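Local coordinates for protein L-cysteine S-thiosulfotransferase subunit SoxA (Paracoccus denitrificans, PDB 2C1D) that forms, with its partner SoxX, a heme enzyme that joins thiosulfate to a cysteine of the sulfur carrier SoxYZ, passing the electrons to cytochrome c, at residues Trp127-Asp132 with Phe234-Asp239; Pro57-Val62 with Ile141-Arg146; Ala23-Leu28 with Asp33-Gly38; Leu7-Asp12 with Val16-Lys21. All blocks are in the same frame, centred on the assembly; numbering follows the deposited sequence.

Contacts 3 and 4 meet in one N-terminal sheet: strand 16-22 pairs with strand 7-9 in contact 4 and with strand 35-36 next to it, and Ser-37 N probably hydrogen-bonds Thr-20 O at 2.9 Å. Contact 4 also meets contact 2, because the side chain of Arg-146 lies on the apolar side of the hairpin, its CD 4.0 Å from Ile-9 CD1. Contact 1 joins the two cytochrome c regions, its centre about 29 Å from that of contact 4 and on the opposite side of the chain's centre. A heme c touches Trp-127 in contact 1, and a heme c touches Gly-38 in contact 3; the side chain of Thr-130 is about 9 Å from that of Arg-221, which probably binds substrate.

Contact 1 (Trp127-Asp132 with Phe234-Asp239); sequences WGVTSD and FKAGSD
Val-129 carries the apolar part of this meeting of two loops, one from each cytochrome c region of the chain: its CG2 methyl sits 3.7 Å from Ala-236 CB, while Thr-130 lies at the margin. CG2 reaches across because chi1 of -56° sets it between the backbone N and the carbonyl carbon, with CG1 turned anti to that carbon. The same methyl meets a charged group tip to tip, Lys-235 NZ lying 3.4 Å from Val-129 CG2. The lysine leaves its backbone with CG anti to N, then bends at chi2 (19°), close to eclipsed, before running on extended.

Polar contact between the loops goes through one water, which accepts from Val-129 N at 3.0 Å and from Lys-235 NZ at 3.2 Å. Within each loop a serine fixes a beta turn. In the type I turn Gly-128 to Ser-131, the carbonyl O of Gly-128 takes both Ser-131 N and Ser-131 OG, the hydroxyl at 2.6 Å on a lone pair. The type II turn Lys-235 to Ser-238 repeats the scheme, with Ser-238 OG 2.7 Å from Lys-235 O. Both serines are N-caps.

Helices 132-143 and 239-251 thus start directly from the two turns. Both loops also rest on helix 218-223, Thr-130 touching His-220 and Ala-236 touching Gln-219 and Val-223, while Trp-127 packs on helices 110-122 and 132-143.

Contact 2 (Pro57-Val62 with Ile141-Arg146); sequences PAMVFV and ISLQSR
Leu-143 points its isobutyl group at the first turn of helix 59-70 and meets two side chains there, each crossing it at about a right angle. A single branch does the touching: CD2 lies 3.6 Å from Val-62 CG1 and 4.0 Å from Met-59 CE. The leucine gets there with CG anti to the backbone N (chi1 -167°). Val-62 faces it directly and offers the methyl that is anti to its own N. Met-59 starts off to one side, but bends at both chi2 and chi3 fold the thioether round, so that the terminal methyl and not the sulfur meets the leucine.

The other branch of Leu-143 serves its own segment. CD1 sits over the centre of one face of the Arg-146 guanidinium, 3.2 Å above its plane. A type I turn from Leu-143 to Arg-146 brings the arginine's backbone round, with Arg-146 N bonded to Leu-143 O at 3.2 Å, and a salt bridge from Arg-146 NH2 to Asp-53 OD2 holds the guanidinium. Nearby, Val-62 also touches Ser-139, one turn earlier on helix 132-143.

Helix 59-70 precedes the heme-binding cysteines Cys-80 and Cys-83, and helix 132-143 closes the same cytochrome c region; packing of the first helix against the last is a hallmark of the cytochrome c fold.

Contact 3 (Ala23-Leu28 with Asp33-Gly38); sequences APPAFL and DTIYSG
With chi1 at 54°, Ile-35 places CG1 in the crowded position between its backbone N and carbonyl carbon, and chi2 of 167° then extends the chain along Ala-23, Pro-24 and Pro-25. CG1 comes to 3.9 Å from Ala-23 O, and CD1 goes on to Pro-25 CD at 4.0 Å, the two side chains crossing obliquely. The remaining branch, CG2, rests 3.9 Å from Pro-24 CB, so all three carbons beyond CB of the isoleucine are used. At the CD corner of its ring Pro-24 meets the facing backbone, CD 3.3 Å from Asp-33 O.

Ile-35 belongs to strand 35-36, an outer strand of a three-stranded antiparallel sheet; its backbone is hydrogen-bonded to Thr-22 of strand 16-22, and the proline-rich chain leaving that strand turns back over the Ile-35 side chain. Just beyond, a 3-10 segment begins, with Leu-28 N bonded to Pro-25 O at 2.9 Å. Along the strand, Thr-34 CG2 lies 3.7 Å above one face of the Tyr-36 ring, offset toward its rim. The amide of Gln-199 bonds the backbone on both sides of Ile-35, at Thr-34 O and Tyr-36 N, and the chain then reaches Gly-38, which touches heme c.

Contact 4 (Leu7-Asp12 with Val16-Lys21); sequences LVIETD and VEIVTK
Ile-9 and Val-16 form a hydrogen-bonded antiparallel pair of this hairpin: Ile-9 N reaches Val-16 O at 2.9 Å, and Val-16 N returns to Ile-9 O at 3.0 Å. Farther along, Ile-18 N bonds Leu-7 O at 3.1 Å. Leu-7, Ile-9, Val-16 and Ile-18 share one face of the sheet. There Leu-7 and Ile-18 run alongside each other in the same direction, Leu-7 CG 3.9 Å from Ile-18 CB, and Ile-9 CD1 packs 3.7 Å from Ile-18 CG1. Past the strand, Thr-11 lies across Val-16 at about a right angle.

Second-shell bonds hold the ends. Thr-11 OG1 is tied to Gly-14 O and Ser-13 N in the connecting turn, and Thr-20 OG1 to His-40 NE2. One water accepts from Leu-7 N, donates to Ile-18 O at 2.6 Å and bonds Thr-20 OG1. Beyond the strand, the backbone of Glu-10 pairs with Arg-51 and Asp-53, the two neighbours of the zinc ligand Asp-52.

The buried Leu-7, Ile-9 and Ile-18, with the more open Val-16, therefore lie on one face, with exposed Val-8 and Glu-17 on the other, and at the Leu-7 end the water bridges Leu-7 N and Ile-18 O, linking the two strands much as a direct bond would.

Contact 1 (Trp127-Asp132 with Phe234-Asp239)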
loop_
_atom_site.group_PDB
_atom_site.type_symbol
_atom_site.label_atom_id
_atom_site.label_comp_id
_atom_site.label_asym_id
_atom_site.label_seq_id
_atom_site.Cartn_x
_atom_site.Cartn_y
_atom_site.Cartn_z
ATOM N N TRP A 127 22.234 0.216 12.034
ATOM C CA TRP A 127 21.932 -0.045 10.620
ATOM C C TRP A 127 20.706 0.751 10.166
ATOM O O TRP A 127 19.706 0.870 10.893
ATOM C CB TRP A 127 21.705 -1.539 10.357
ATOM C CG TRP A 127 22.918 -2.434 10.543
ATOM C CD1 TRP A 127 24.232 -2.057 10.675
ATOM C CD2 TRP A 127 22.909 -3.865 10.608
ATOM N NE1 TRP A 127 25.028 -3.168 10.821
ATOM C CE2 TRP A 127 24.244 -4.290 10.769
ATOM C CE3 TRP A 127 21.901 -4.837 10.517
ATOM C CZ2 TRP A 127 24.592 -5.628 10.877
ATOM C CZ3 TRP A 127 22.250 -6.176 10.619
ATOM C CH2 TRP A 127 23.575 -6.561 10.800
ATOM N N GLY A 128 20.791 1.300 8.954
ATOM C CA GLY A 128 19.655 1.937 8.324
ATOM C C GLY A 128 18.528 0.930 8.285
ATOM O O GLY A 128 18.750 -0.232 7.969
ATOM N N VAL A 129 17.310 1.371 8.579
ATOM C CA VAL A 129 16.165 0.458 8.609
ATOM C C VAL A 129 15.779 -0.158 7.276
ATOM O O VAL A 129 15.089 -1.166 7.260
ATOM C CB VAL A 129 14.916 1.088 9.286
ATOM C CG1 VAL A 129 15.279 1.545 10.687
ATOM C CG2 VAL A 129 14.347 2.228 8.473
ATOM N N THR A 130 16.220 0.438 6.159
ATOM C CA THR A 130 16.064 -0.172 4.836
ATOM C C THR A 130 17.393 -0.495 4.166
ATOM O O THR A 130 17.443 -0.719 2.949
ATOM C CB THR A 130 15.238 0.739 3.901
ATOM O OG1 THR A 130 15.912 1.988 3.730
ATOM C CG2 THR A 130 13.957 1.121 4.549
ATOM N N SER A 131 18.460 -0.521 4.954
ATOM C CA SER A 131 19.754 -0.990 4.499
ATOM C C SER A 131 19.723 -2.471 4.124
ATOM O O SER A 131 18.899 -3.270 4.619
ATOM C CB SER A 131 20.814 -0.769 5.598
ATOM O OG SER A 131 20.562 -1.604 6.739
ATOM N N ASP A 132 20.660 -2.848 3.272
ATOM C CA ASP A 132 20.814 -4.240 2.914
ATOM C C ASP A 132 21.114 -5.136 4.107
ATOM O O ASP A 132 20.568 -6.223 4.191
ATOM C CB ASP A 132 21.863 -4.395 1.820
ATOM C CG ASP A 132 21.284 -4.116 0.453
ATOM O OD1 ASP A 132 22.035 -3.755 -0.474
ATOM O OD2 ASP A 132 20.052 -4.220 0.244
ATOM N N PHE A 234 5.447 9.390 6.164
ATOM C CA PHE A 234 6.094 9.176 7.440
ATOM C C PHE A 234 7.441 8.525 7.193
ATOM O O PHE A 234 7.677 7.901 6.156
ATOM C CB PHE A 234 5.270 8.272 8.356
ATOM C CG PHE A 234 3.881 8.753 8.642
ATOM C CD1 PHE A 234 2.861 8.578 7.726
ATOM C CD2 PHE A 234 3.577 9.322 9.875
ATOM C CE1 PHE A 234 1.547 9.002 8.007
ATOM C CE2 PHE A 234 2.285 9.728 10.160
ATOM C CZ PHE A 234 1.271 9.561 9.228
ATOM N N LYS A 235 8.314 8.657 8.177
ATOM C CA LYS A 235 9.610 8.008 8.180
ATOM C C LYS A 235 9.481 6.501 8.483
ATOM O O LYS A 235 8.752 6.101 9.386
ATOM C CB LYS A 235 10.468 8.709 9.251
ATOM C CG LYS A 235 11.902 8.244 9.470
ATOM C CD LYS A 235 12.583 7.425 8.357
ATOM C CE LYS A 235 13.945 6.795 8.834
ATOM N NZ LYS A 235 14.365 5.586 8.041
ATOM N N ALA A 236 10.180 5.681 7.709
ATOM C CA ALA A 236 10.347 4.282 8.015
ATOM C C ALA A 236 10.918 4.123 9.435
ATOM O O ALA A 236 11.934 4.742 9.777
ATOM C CB ALA A 236 11.256 3.647 6.998
ATOM N N GLY A 237 10.254 3.308 10.247
ATOM C CA GLY A 237 10.622 3.083 11.633
ATOM C C GLY A 237 10.112 4.142 12.605
ATOM O O GLY A 237 10.357 4.065 13.810
ATOM N N SER A 238 9.375 5.119 12.110
ATOM C CA SER A 238 8.714 6.107 12.984
ATOM C C SER A 238 7.670 5.453 13.879
ATOM O O SER A 238 7.092 4.413 13.526
ATOM C CB SER A 238 8.053 7.222 12.153
ATOM O OG SER A 238 6.986 6.729 11.364
ATOM N N ASP A 239 7.435 6.063 15.046
ATOM C CA ASP A 239 6.452 5.564 16.007
ATOM C C ASP A 239 5.105 5.271 15.347
ATOM O O ASP A 239 4.495 4.233 15.592
ATOM C CB ASP A 239 6.272 6.569 17.168
ATOM C CG ASP A 239 7.559 6.767 17.965
ATOM O OD1 ASP A 239 8.497 5.947 17.763
ATOM O OD2 ASP A 239 7.756 7.721 18.784
HETATM O O HOH W 1 17.084 4.337 9.202
#

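Contact 2 (Pro57-Val62 with Ile141-Arg146)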
loop_
_atom_site.group_PDB
_atom_site.type_symbol
_atom_site.label_atom_id
_atom_site.label_comp_id
_atom_site.label_asym_id
_atom_site.label_seq_id
_atom_site.Cartn_x
_atom_site.Cartn_y
_atom_site.Cartn_z
ATOM N N PRO A 57 13.612 -15.842 -5.702
ATOM C CA PRO A 57 14.780 -14.946 -5.711
ATOM C C PRO A 57 15.088 -14.341 -4.325
ATOM O O PRO A 57 16.185 -13.881 -4.098
ATOM C CB PRO A 57 14.391 -13.850 -6.713
ATOM C CG PRO A 57 13.203 -14.360 -7.421
ATOM C CD PRO A 57 12.517 -15.310 -6.528
ATOM N N ALA A 58 14.115 -14.326 -3.426
ATOM C CA ALA A 58 14.358 -13.812 -2.071
ATOM C C ALA A 58 15.377 -14.637 -1.303
ATOM O O ALA A 58 16.013 -14.112 -0.408
ATOM C CB ALA A 58 13.049 -13.714 -1.286
ATOM N N MET A 59 15.550 -15.914 -1.653
ATOM C CA MET A 59 16.443 -16.811 -0.886
ATOM C C MET A 59 17.925 -16.469 -1.040
ATOM O O MET A 59 18.782 -16.858 -0.226
ATOM C CB MET A 59 16.174 -18.278 -1.249
ATOM C CG MET A 59 14.754 -18.738 -0.908
ATOM S SD MET A 59 14.394 -18.721 0.889
ATOM C CE MET A 59 15.338 -20.092 1.357
ATOM N N VAL A 60 18.242 -15.727 -2.081
ATOM C CA VAL A 60 19.579 -15.156 -2.207
ATOM C C VAL A 60 19.884 -14.237 -1.024
ATOM O O VAL A 60 21.000 -14.214 -0.481
ATOM C CB VAL A 60 19.676 -14.361 -3.529
ATOM C CG1 VAL A 60 21.015 -13.685 -3.667
ATOM C CG2 VAL A 60 19.398 -15.313 -4.709
ATOM N N PHE A 61 18.886 -13.462 -0.630
ATOM C CA PHE A 61 19.068 -12.497 0.441
ATOM C C PHE A 61 18.912 -13.108 1.814
ATOM O O PHE A 61 19.547 -12.636 2.756
ATOM C CB PHE A 61 18.193 -11.275 0.165
ATOM C CG PHE A 61 18.430 -10.746 -1.207
ATOM C CD1 PHE A 61 17.569 -11.059 -2.266
ATOM C CD2 PHE A 61 19.613 -10.081 -1.488
ATOM C CE1 PHE A 61 17.857 -10.616 -3.581
ATOM C CE2 PHE A 61 19.891 -9.638 -2.768
ATOM C CZ PHE A 61 19.024 -9.914 -3.817
ATOM N N VAL A 62 18.132 -14.180 1.913
ATOM C CA VAL A 62 18.157 -15.021 3.125
ATOM C C VAL A 62 19.568 -15.578 3.343
ATOM O O VAL A 62 20.080 -15.491 4.447
ATOM C CB VAL A 62 17.187 -16.153 3.031
ATOM C CG1 VAL A 62 17.368 -17.165 4.184
ATOM C CG2 VAL A 62 15.754 -15.612 2.969
ATOM N N ILE A 141 15.572 -13.856 9.684
ATOM C CA ILE A 141 14.768 -14.067 10.893
ATOM C C ILE A 141 13.361 -14.497 10.529
ATOM O O ILE A 141 12.782 -15.400 11.156
ATOM C CB ILE A 141 14.788 -12.794 11.806
ATOM C CG1 ILE A 141 16.186 -12.627 12.399
ATOM C CG2 ILE A 141 13.711 -12.895 12.894
ATOM C CD1 ILE A 141 16.471 -11.238 12.957
ATOM N N SER A 142 12.800 -13.872 9.503
ATOM C CA SER A 142 11.410 -14.150 9.108
ATOM C C SER A 142 11.269 -15.605 8.703
ATOM O O SER A 142 10.280 -16.265 9.046
ATOM C CB SER A 142 10.929 -13.217 7.988
ATOM O OG SER A 142 9.580 -13.525 7.620
ATOM N N LEU A 143 12.291 -16.144 8.047
ATOM C CA LEU A 143 12.277 -17.558 7.651
ATOM C C LEU A 143 12.163 -18.541 8.823
ATOM O O LEU A 143 11.706 -19.658 8.655
ATOM C CB LEU A 143 13.545 -17.904 6.857
ATOM C CG LEU A 143 13.548 -19.257 6.102
ATOM C CD1 LEU A 143 12.356 -19.493 5.205
ATOM C CD2 LEU A 143 14.793 -19.422 5.254
ATOM N N GLN A 144 12.593 -18.124 10.009
ATOM C CA GLN A 144 12.568 -18.977 11.195
ATOM C C GLN A 144 11.146 -19.145 11.765
ATOM O O GLN A 144 10.930 -19.922 12.691
ATOM C CB GLN A 144 13.543 -18.438 12.245
ATOM C CG GLN A 144 14.968 -18.063 11.703
ATOM C CD GLN A 144 15.619 -19.141 10.848
ATOM O OE1 GLN A 144 16.149 -18.865 9.754
ATOM N NE2 GLN A 144 15.606 -20.343 11.335
ATOM N N SER A 145 10.177 -18.451 11.188
ATOM C CA SER A 145 8.779 -18.646 11.534
ATOM C C SER A 145 7.930 -19.081 10.333
ATOM O O SER A 145 6.703 -19.121 10.404
ATOM C CB SER A 145 8.211 -17.347 12.103
ATOM O OG SER A 145 8.765 -17.046 13.359
ATOM N N ARG A 146 8.555 -19.406 9.216
ATOM C CA ARG A 146 7.761 -19.779 8.026
ATOM C C ARG A 146 6.823 -20.957 8.301
ATOM O O ARG A 146 7.213 -21.975 8.922
ATOM C CB ARG A 146 8.673 -20.049 6.824
ATOM C CG ARG A 146 7.955 -20.512 5.559
ATOM C CD ARG A 146 8.798 -20.456 4.330
ATOM N NE ARG A 146 9.861 -21.463 4.337
ATOM C CZ ARG A 146 10.720 -21.640 3.322
ATOM N NH1 ARG A 146 10.644 -20.877 2.245
ATOM N NH2 ARG A 146 11.657 -22.592 3.385
#

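Contact 3 (Ala23-Leu28 with Asp33-Gly38)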
loop_
_atom_site.group_PDB
_atom_site.type_symbol
_atom_site.label_atom_id
_atom_site.label_comp_id
_atom_site.label_asym_id
_atom_site.label_seq_id
_atom_site.Cartn_x
_atom_site.Cartn_y
_atom_site.Cartn_z
ATOM N N ALA A 23 -10.317 -17.592 7.872
ATOM C CA ALA A 23 -11.314 -16.715 8.469
ATOM C C ALA A 23 -10.603 -15.523 9.095
ATOM O O ALA A 23 -9.534 -15.671 9.673
ATOM C CB ALA A 23 -12.138 -17.465 9.532
ATOM N N PRO A 24 -11.203 -14.339 9.031
ATOM C CA PRO A 24 -10.549 -13.142 9.557
ATOM C C PRO A 24 -10.466 -13.189 11.058
ATOM O O PRO A 24 -11.221 -13.950 11.651
ATOM C CB PRO A 24 -11.490 -11.994 9.119
ATOM C CG PRO A 24 -12.467 -12.594 8.212
ATOM C CD PRO A 24 -12.538 -14.045 8.488
ATOM N N PRO A 25 -9.614 -12.381 11.677
ATOM C CA PRO A 25 -9.646 -12.224 13.134
ATOM C C PRO A 25 -10.976 -11.578 13.541
ATOM O O PRO A 25 -11.608 -10.942 12.711
ATOM C CB PRO A 25 -8.463 -11.299 13.410
ATOM C CG PRO A 25 -8.284 -10.554 12.166
ATOM C CD PRO A 25 -8.594 -11.515 11.066
ATOM N N ALA A 26 -11.403 -11.753 14.781
ATOM C CA ALA A 26 -12.752 -11.352 15.169
ATOM C C ALA A 26 -13.010 -9.862 14.889
ATOM O O ALA A 26 -14.081 -9.504 14.432
ATOM C CB ALA A 26 -13.025 -11.697 16.648
ATOM N N PHE A 27 -12.008 -9.007 15.080
ATOM C CA PHE A 27 -12.187 -7.580 14.802
ATOM C C PHE A 27 -12.457 -7.228 13.348
ATOM O O PHE A 27 -12.945 -6.146 13.059
ATOM C CB PHE A 27 -11.039 -6.750 15.376
ATOM C CG PHE A 27 -9.786 -6.720 14.536
ATOM C CD1 PHE A 27 -9.620 -5.760 13.531
ATOM C CD2 PHE A 27 -8.736 -7.589 14.809
ATOM C CE1 PHE A 27 -8.420 -5.685 12.806
ATOM C CE2 PHE A 27 -7.558 -7.539 14.073
ATOM C CZ PHE A 27 -7.393 -6.575 13.078
ATOM N N LEU A 28 -12.165 -8.138 12.436
ATOM C CA LEU A 28 -12.454 -7.936 11.031
ATOM C C LEU A 28 -13.652 -8.753 10.525
ATOM O O LEU A 28 -13.886 -8.804 9.327
ATOM C CB LEU A 28 -11.212 -8.315 10.226
ATOM C CG LEU A 28 -10.443 -7.230 9.488
ATOM C CD1 LEU A 28 -10.655 -5.819 10.069
ATOM C CD2 LEU A 28 -8.971 -7.603 9.402
ATOM N N ASP A 33 -15.293 -11.616 4.641
ATOM C CA ASP A 33 -15.729 -12.991 4.843
ATOM C C ASP A 33 -14.471 -13.829 5.061
ATOM O O ASP A 33 -14.448 -14.780 5.847
ATOM C CB ASP A 33 -16.483 -13.496 3.602
ATOM C CG ASP A 33 -17.889 -12.893 3.472
ATOM O OD1 ASP A 33 -18.490 -13.027 2.378
ATOM O OD2 ASP A 33 -18.457 -12.255 4.393
ATOM N N THR A 34 -13.413 -13.429 4.362
ATOM C CA THR A 34 -12.177 -14.184 4.303
ATOM C C THR A 34 -10.964 -13.250 4.143
ATOM O O THR A 34 -11.026 -12.284 3.380
ATOM C CB THR A 34 -12.247 -15.115 3.103
ATOM O OG1 THR A 34 -13.427 -15.941 3.197
ATOM C CG2 THR A 34 -11.092 -16.091 3.102
ATOM N N ILE A 35 -9.887 -13.538 4.874
ATOM C CA ILE A 35 -8.606 -12.876 4.620
ATOM C C ILE A 35 -7.716 -13.742 3.755
ATOM O O ILE A 35 -7.790 -14.972 3.825
ATOM C CB ILE A 35 -7.893 -12.470 5.915
ATOM C CG1 ILE A 35 -7.732 -13.655 6.873
ATOM C CG2 ILE A 35 -8.631 -11.290 6.558
ATOM C CD1 ILE A 35 -6.778 -13.364 8.011
ATOM N N TYR A 36 -6.887 -13.070 2.947
ATOM C CA TYR A 36 -6.076 -13.689 1.918
ATOM C C TYR A 36 -4.683 -13.082 1.938
ATOM O O TYR A 36 -4.518 -11.876 2.111
ATOM C CB TYR A 36 -6.625 -13.405 0.508
ATOM C CG TYR A 36 -8.001 -13.983 0.192
ATOM C CD1 TYR A 36 -9.150 -13.228 0.398
ATOM C CD2 TYR A 36 -8.140 -15.255 -0.341
ATOM C CE1 TYR A 36 -10.441 -13.757 0.107
ATOM C CE2 TYR A 36 -9.416 -15.788 -0.647
ATOM C CZ TYR A 36 -10.552 -15.035 -0.413
ATOM O OH TYR A 36 -11.799 -15.547 -0.710
ATOM N N SER A 37 -3.696 -13.915 1.700
ATOM C CA SER A 37 -2.377 -13.430 1.332
ATOM C C SER A 37 -2.466 -12.726 -0.011
ATOM O O SER A 37 -3.290 -13.096 -0.860
ATOM C CB SER A 37 -1.434 -14.618 1.183
ATOM O OG SER A 37 -0.254 -14.275 0.500
ATOM N N GLY A 38 -1.604 -11.733 -0.195
ATOM C CA GLY A 38 -1.367 -11.105 -1.485
ATOM C C GLY A 38 -0.954 -12.030 -2.615
ATOM O O GLY A 38 -1.139 -11.696 -3.778
#

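Contact 4 (Leu7-Asp12 with Val16-Lys21)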
loop_
_atom_site.group_PDB
_atom_site.type_symbol
_atom_site.label_atom_id
_atom_site.label_comp_id
_atom_site.label_asym_id
_atom_site.label_seq_id
_atom_site.Cartn_x
_atom_site.Cartn_y
_atom_site.Cartn_z
ATOM N N LEU A 7 -0.818 -23.037 -1.701
ATOM C CA LEU A 7 0.624 -22.830 -1.649
ATOM C C LEU A 7 1.301 -23.793 -0.669
ATOM O O LEU A 7 1.079 -23.743 0.542
ATOM C CB LEU A 7 0.953 -21.362 -1.296
ATOM C CG LEU A 7 2.430 -20.997 -1.102
ATOM C CD1 LEU A 7 3.301 -21.461 -2.276
ATOM C CD2 LEU A 7 2.580 -19.484 -0.893
ATOM N N VAL A 8 2.149 -24.651 -1.221
ATOM C CA VAL A 8 2.967 -25.586 -0.473
ATOM C C VAL A 8 4.353 -25.405 -1.068
ATOM O O VAL A 8 4.567 -25.641 -2.251
ATOM C CB VAL A 8 2.477 -27.039 -0.654
ATOM C CG1 VAL A 8 3.314 -27.994 0.164
ATOM C CG2 VAL A 8 1.012 -27.162 -0.230
ATOM N N ILE A 9 5.285 -24.940 -0.262
ATOM C CA ILE A 9 6.599 -24.604 -0.743
ATOM C C ILE A 9 7.467 -25.851 -0.702
ATOM O O ILE A 9 7.523 -26.516 0.321
ATOM C CB ILE A 9 7.216 -23.462 0.109
ATOM C CG1 ILE A 9 6.277 -22.234 0.139
ATOM C CG2 ILE A 9 8.577 -23.082 -0.449
ATOM C CD1 ILE A 9 6.763 -21.071 0.996
ATOM N N GLU A 10 8.126 -26.175 -1.811
ATOM C CA GLU A 10 9.197 -27.174 -1.791
ATOM C C GLU A 10 10.454 -26.585 -1.182
ATOM O O GLU A 10 10.936 -25.570 -1.633
ATOM C CB GLU A 10 9.539 -27.672 -3.199
ATOM C CG GLU A 10 8.408 -28.383 -3.905
ATOM C CD GLU A 10 8.852 -29.122 -5.150
ATOM O OE1 GLU A 10 7.995 -29.837 -5.680
ATOM O OE2 GLU A 10 10.030 -28.990 -5.596
ATOM N N THR A 11 11.000 -27.258 -0.174
ATOM C CA THR A 11 12.213 -26.808 0.494
ATOM C C THR A 11 13.232 -27.932 0.675
ATOM O O THR A 11 12.988 -29.087 0.324
ATOM C CB THR A 11 11.880 -26.223 1.882
ATOM O OG1 THR A 11 11.800 -27.282 2.849
ATOM C CG2 THR A 11 10.508 -25.557 1.906
ATOM N N ASP A 12 14.358 -27.561 1.267
ATOM C CA ASP A 12 15.453 -28.480 1.594
ATOM C C ASP A 12 15.141 -29.454 2.712
ATOM O O ASP A 12 15.812 -30.475 2.831
ATOM C CB ASP A 12 16.720 -27.694 1.969
ATOM C CG ASP A 12 17.629 -27.475 0.791
ATOM O OD1 ASP A 12 18.614 -26.697 0.922
ATOM O OD2 ASP A 12 17.429 -28.033 -0.316
ATOM N N VAL A 16 6.511 -27.291 2.986
ATOM C CA VAL A 16 5.854 -26.508 4.034
ATOM C C VAL A 16 4.609 -25.807 3.507
ATOM O O VAL A 16 4.641 -25.017 2.556
ATOM C CB VAL A 16 6.829 -25.639 4.944
ATOM C CG1 VAL A 16 8.240 -25.577 4.411
ATOM C CG2 VAL A 16 6.262 -24.258 5.269
ATOM N N GLU A 17 3.499 -26.181 4.127
ATOM C CA GLU A 17 2.215 -25.624 3.831
ATOM C C GLU A 17 2.153 -24.191 4.358
ATOM O O GLU A 17 2.585 -23.911 5.477
ATOM C CB GLU A 17 1.119 -26.477 4.474
ATOM C CG GLU A 17 1.112 -27.942 4.015
ATOM C CD GLU A 17 -0.054 -28.729 4.597
ATOM O OE1 GLU A 17 -0.829 -28.163 5.424
ATOM O OE2 GLU A 17 -0.201 -29.923 4.225
ATOM N N ILE A 18 1.623 -23.315 3.513
ATOM C CA ILE A 18 1.339 -21.935 3.836
ATOM C C ILE A 18 -0.196 -21.734 3.788
ATOM O O ILE A 18 -0.831 -21.980 2.756
ATOM C CB ILE A 18 2.045 -21.002 2.825
ATOM C CG1 ILE A 18 3.553 -21.303 2.743
ATOM C CG2 ILE A 18 1.787 -19.529 3.179
ATOM C CD1 ILE A 18 4.348 -21.190 4.069
ATOM N N VAL A 19 -0.781 -21.312 4.911
ATOM C CA VAL A 19 -2.185 -20.882 4.931
ATOM C C VAL A 19 -2.251 -19.512 4.267
ATOM O O VAL A 19 -1.724 -18.525 4.801
ATOM C CB VAL A 19 -2.774 -20.819 6.385
ATOM C CG1 VAL A 19 -4.215 -20.247 6.387
ATOM C CG2 VAL A 19 -2.787 -22.201 7.036
ATOM N N THR A 20 -2.872 -19.449 3.102
ATOM C CA THR A 20 -3.032 -18.198 2.351
ATOM C C THR A 20 -4.472 -17.660 2.313
ATOM O O THR A 20 -4.735 -16.628 1.681
ATOM C CB THR A 20 -2.571 -18.407 0.910
ATOM O OG1 THR A 20 -3.254 -19.530 0.320
ATOM C CG2 THR A 20 -1.096 -18.775 0.853
ATOM N N LYS A 21 -5.390 -18.381 2.947
ATOM C CA LYS A 21 -6.813 -18.037 2.952
ATOM C C LYS A 21 -7.396 -18.626 4.233
ATOM O O LYS A 21 -7.175 -19.798 4.567
ATOM C CB LYS A 21 -7.499 -18.578 1.684
ATOM C CG LYS A 21 -9.022 -18.770 1.776
ATOM C CD LYS A 21 -9.585 -19.459 0.512
ATOM C CE LYS A 21 -11.139 -19.370 0.472
ATOM N NZ LYS A 21 -11.760 -20.412 -0.400
HETATM O O HOH W 2 -2.316 -22.025 0.565
#